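Local coordinates for beta subunit of a putative Aromatic-ring-hydroxylating dioxygenase (Novosphingobium aromaticivorans DSM 12444, PDB 3EBY) that is the small subunit of a putative aromatic-ring-hydroxylating dioxygenase, probably serving the enzyme's assembly as a trimer-forming component beside the catalytic alpha subunits, at the interface of chains A and B. Coordinates in Å, arbitrary orientation; residue numbers count along the deposited sequence, not the author numbering. Chains: chain A/B, beta subunit of a putative Aromatic-ring-hydroxylating dioxygenase.

The interface of chains A and B. Residues chain A 89, 91, 114; chain B 91-93, 110-112, 114, 127.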
loop_
_atom_site.group_PDB
_atom_site.type_symbol
_atom_site.label_atom_id
_atom_site.label_comp_id
_atom_site.label_asym_id
_atom_site.label_seq_id
_atom_site.Cartn_x
_atom_site.Cartn_y
_atom_site.Cartn_z
ATOM N N ARG A 89 -8.207 -5.883 7.186
ATOM C CA ARG A 89 -7.327 -5.867 6.055
ATOM C C ARG A 89 -6.264 -4.796 6.307
ATOM O O ARG A 89 -6.599 -3.623 6.445
ATOM C CB ARG A 89 -8.136 -5.491 4.810
ATOM C CG ARG A 89 -7.372 -5.482 3.548
ATOM C CD ARG A 89 -6.817 -6.824 3.287
ATOM N NE ARG A 89 -7.824 -7.872 3.453
ATOM C CZ ARG A 89 -7.517 -9.151 3.614
ATOM N NH1 ARG A 89 -6.257 -9.528 3.658
ATOM N NH2 ARG A 89 -8.463 -10.051 3.706
ATOM N N LEU A 91 -2.984 -2.707 4.808
ATOM C CA LEU A 91 -2.025 -2.344 3.804
ATOM C C LEU A 91 -0.875 -1.616 4.500
ATOM O O LEU A 91 -1.082 -0.631 5.213
ATOM C CB LEU A 91 -2.624 -1.492 2.673
ATOM C CG LEU A 91 -3.658 -2.155 1.731
ATOM C CD1 LEU A 91 -4.170 -1.081 0.773
ATOM C CD2 LEU A 91 -3.065 -3.291 0.904
ATOM N N PHE A 114 -8.126 -1.522 7.373
ATOM C CA PHE A 114 -9.511 -1.420 6.895
ATOM C C PHE A 114 -10.340 -2.525 7.564
ATOM O O PHE A 114 -9.853 -3.641 7.786
ATOM C CB PHE A 114 -9.559 -1.595 5.371
ATOM C CG PHE A 114 -8.665 -0.650 4.618
ATOM C CD1 PHE A 114 -7.321 -0.949 4.419
ATOM C CD2 PHE A 114 -9.142 0.570 4.176
ATOM C CE1 PHE A 114 -6.486 -0.066 3.766
ATOM C CE2 PHE A 114 -8.295 1.472 3.523
ATOM C CZ PHE A 114 -6.977 1.163 3.336
ATOM N N LEU B 91 -4.360 -0.282 -4.501
ATOM C CA LEU B 91 -3.147 -0.395 -3.743
ATOM C C LEU B 91 -2.966 -1.866 -3.369
ATOM O O LEU B 91 -3.852 -2.487 -2.778
ATOM C CB LEU B 91 -3.125 0.506 -2.497
ATOM C CG LEU B 91 -3.088 2.039 -2.708
ATOM C CD1 LEU B 91 -3.177 2.700 -1.333
ATOM C CD2 LEU B 91 -1.807 2.514 -3.384
ATOM N N ILE B 92 -1.826 -2.423 -3.734
ATOM C CA ILE B 92 -1.529 -3.822 -3.482
ATOM C C ILE B 92 -0.328 -3.951 -2.554
ATOM O O ILE B 92 0.750 -3.357 -2.779
ATOM C CB ILE B 92 -1.291 -4.590 -4.836
ATOM C CG1 ILE B 92 -2.479 -4.323 -5.786
ATOM C CG2 ILE B 92 -1.094 -6.087 -4.589
ATOM C CD1 ILE B 92 -2.274 -4.822 -7.253
ATOM N N GLY B 93 -0.501 -4.733 -1.500
ATOM C CA GLY B 93 0.581 -4.989 -0.579
ATOM C C GLY B 93 1.692 -5.835 -1.164
ATOM O O GLY B 93 1.525 -6.501 -2.205
ATOM N N SER B 110 -2.349 -8.677 0.021
ATOM C CA SER B 110 -3.513 -7.879 0.347
ATOM C C SER B 110 -3.687 -6.791 -0.684
ATOM O O SER B 110 -2.723 -6.344 -1.281
ATOM C CB SER B 110 -3.396 -7.234 1.740
ATOM O OG SER B 110 -3.458 -8.246 2.732
ATOM N N TYR B 111 -4.930 -6.393 -0.899
ATOM C CA TYR B 111 -5.264 -5.290 -1.814
ATOM C C TYR B 111 -6.508 -4.526 -1.364
ATOM O O TYR B 111 -7.384 -5.058 -0.669
ATOM C CB TYR B 111 -5.479 -5.811 -3.254
ATOM C CG TYR B 111 -6.797 -6.574 -3.427
ATOM C CD1 TYR B 111 -8.011 -5.899 -3.558
ATOM C CD2 TYR B 111 -6.829 -7.965 -3.363
ATOM C CE1 TYR B 111 -9.216 -6.604 -3.650
ATOM C CE2 TYR B 111 -8.063 -8.674 -3.396
ATOM C CZ TYR B 111 -9.235 -7.981 -3.533
ATOM O OH TYR B 111 -10.452 -8.651 -3.528
ATOM N N VAL B 112 -6.578 -3.275 -1.797
ATOM C CA VAL B 112 -7.799 -2.497 -1.699
ATOM C C VAL B 112 -7.977 -1.780 -2.996
ATOM O O VAL B 112 -7.030 -1.177 -3.513
ATOM C CB VAL B 112 -7.807 -1.511 -0.527
ATOM C CG1 VAL B 112 -9.107 -0.694 -0.549
ATOM C CG2 VAL B 112 -7.689 -2.271 0.823
ATOM N N PHE B 114 -10.029 1.230 -4.541
ATOM C CA PHE B 114 -10.761 2.470 -4.256
ATOM C C PHE B 114 -11.451 2.937 -5.545
ATOM O O PHE B 114 -10.908 2.789 -6.648
ATOM C CB PHE B 114 -9.792 3.558 -3.772
ATOM C CG PHE B 114 -8.955 3.150 -2.593
ATOM C CD1 PHE B 114 -7.770 2.442 -2.771
ATOM C CD2 PHE B 114 -9.384 3.403 -1.303
ATOM C CE1 PHE B 114 -7.021 2.028 -1.689
ATOM C CE2 PHE B 114 -8.630 2.975 -0.204
ATOM C CZ PHE B 114 -7.470 2.281 -0.397
ATOM N N ALA B 127 -12.098 -4.587 -0.769
ATOM C CA ALA B 127 -10.876 -4.980 -0.039
ATOM C C ALA B 127 -10.799 -6.493 0.074
ATOM O O ALA B 127 -11.819 -7.160 0.325
ATOM C CB ALA B 127 -10.851 -4.335 1.391
#
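A:Leu91 buries 92 Å² against chain B, its isobutyl fork lying across the strand that carries B:Val112. CD1 meets B:Val112 CG2 at 3.7 Å and also packs on B:Leu91 CB, 3.8 Å away, whereas CD2 reaches the backbone around B:Ser110 and B:Gly93, coming within 3.8 Å of B:Gly93 N. A branched leucine suits this place because its two methyls serve different neighbours, side chains for one and main chain for the other; the glycine's lack of a side chain may leave room for CD2.

B:Val112 offers the matching surface, with 40 Å² hidden. Its CG2 touches A:Leu91 and also sits 3.8 Å above one face of the A:Phe114 ring, toward the rim; a beta-branched residue can thus serve two partners while remaining compact, and the flat ring gives the methyl a broad face. Beyond it the two Phe114 side chains run at about a right angle and touch along their CE2–CZ rims, with A:Phe114 CZ 3.9 Å from B:Phe114 CZ.

At the polar margin, A:Arg89 bends at chi2 and chi3 (60° and 48°), bringing its guanidinium round to B:Ser110. NH1 donates a moderately bent hydrogen bond (3.2 Å, 149° at the hydrogen) to the small hydroxyl OG near the guanidinium plane, while CD of the long chain packs on B:Ser110 CB. An alanine in place of A:Arg89 would probably leave that hydroxyl without this donor and open a gap beside B:Ser110 CB.

Side chains of strands 87-92 and 104-116 build the patch, with B:Ala127 of strand 122-135 at its border. The copies contribute unequally (B:Leu91 hides 13 Å²), as fits a ring of three subunits, likely the biological trimer.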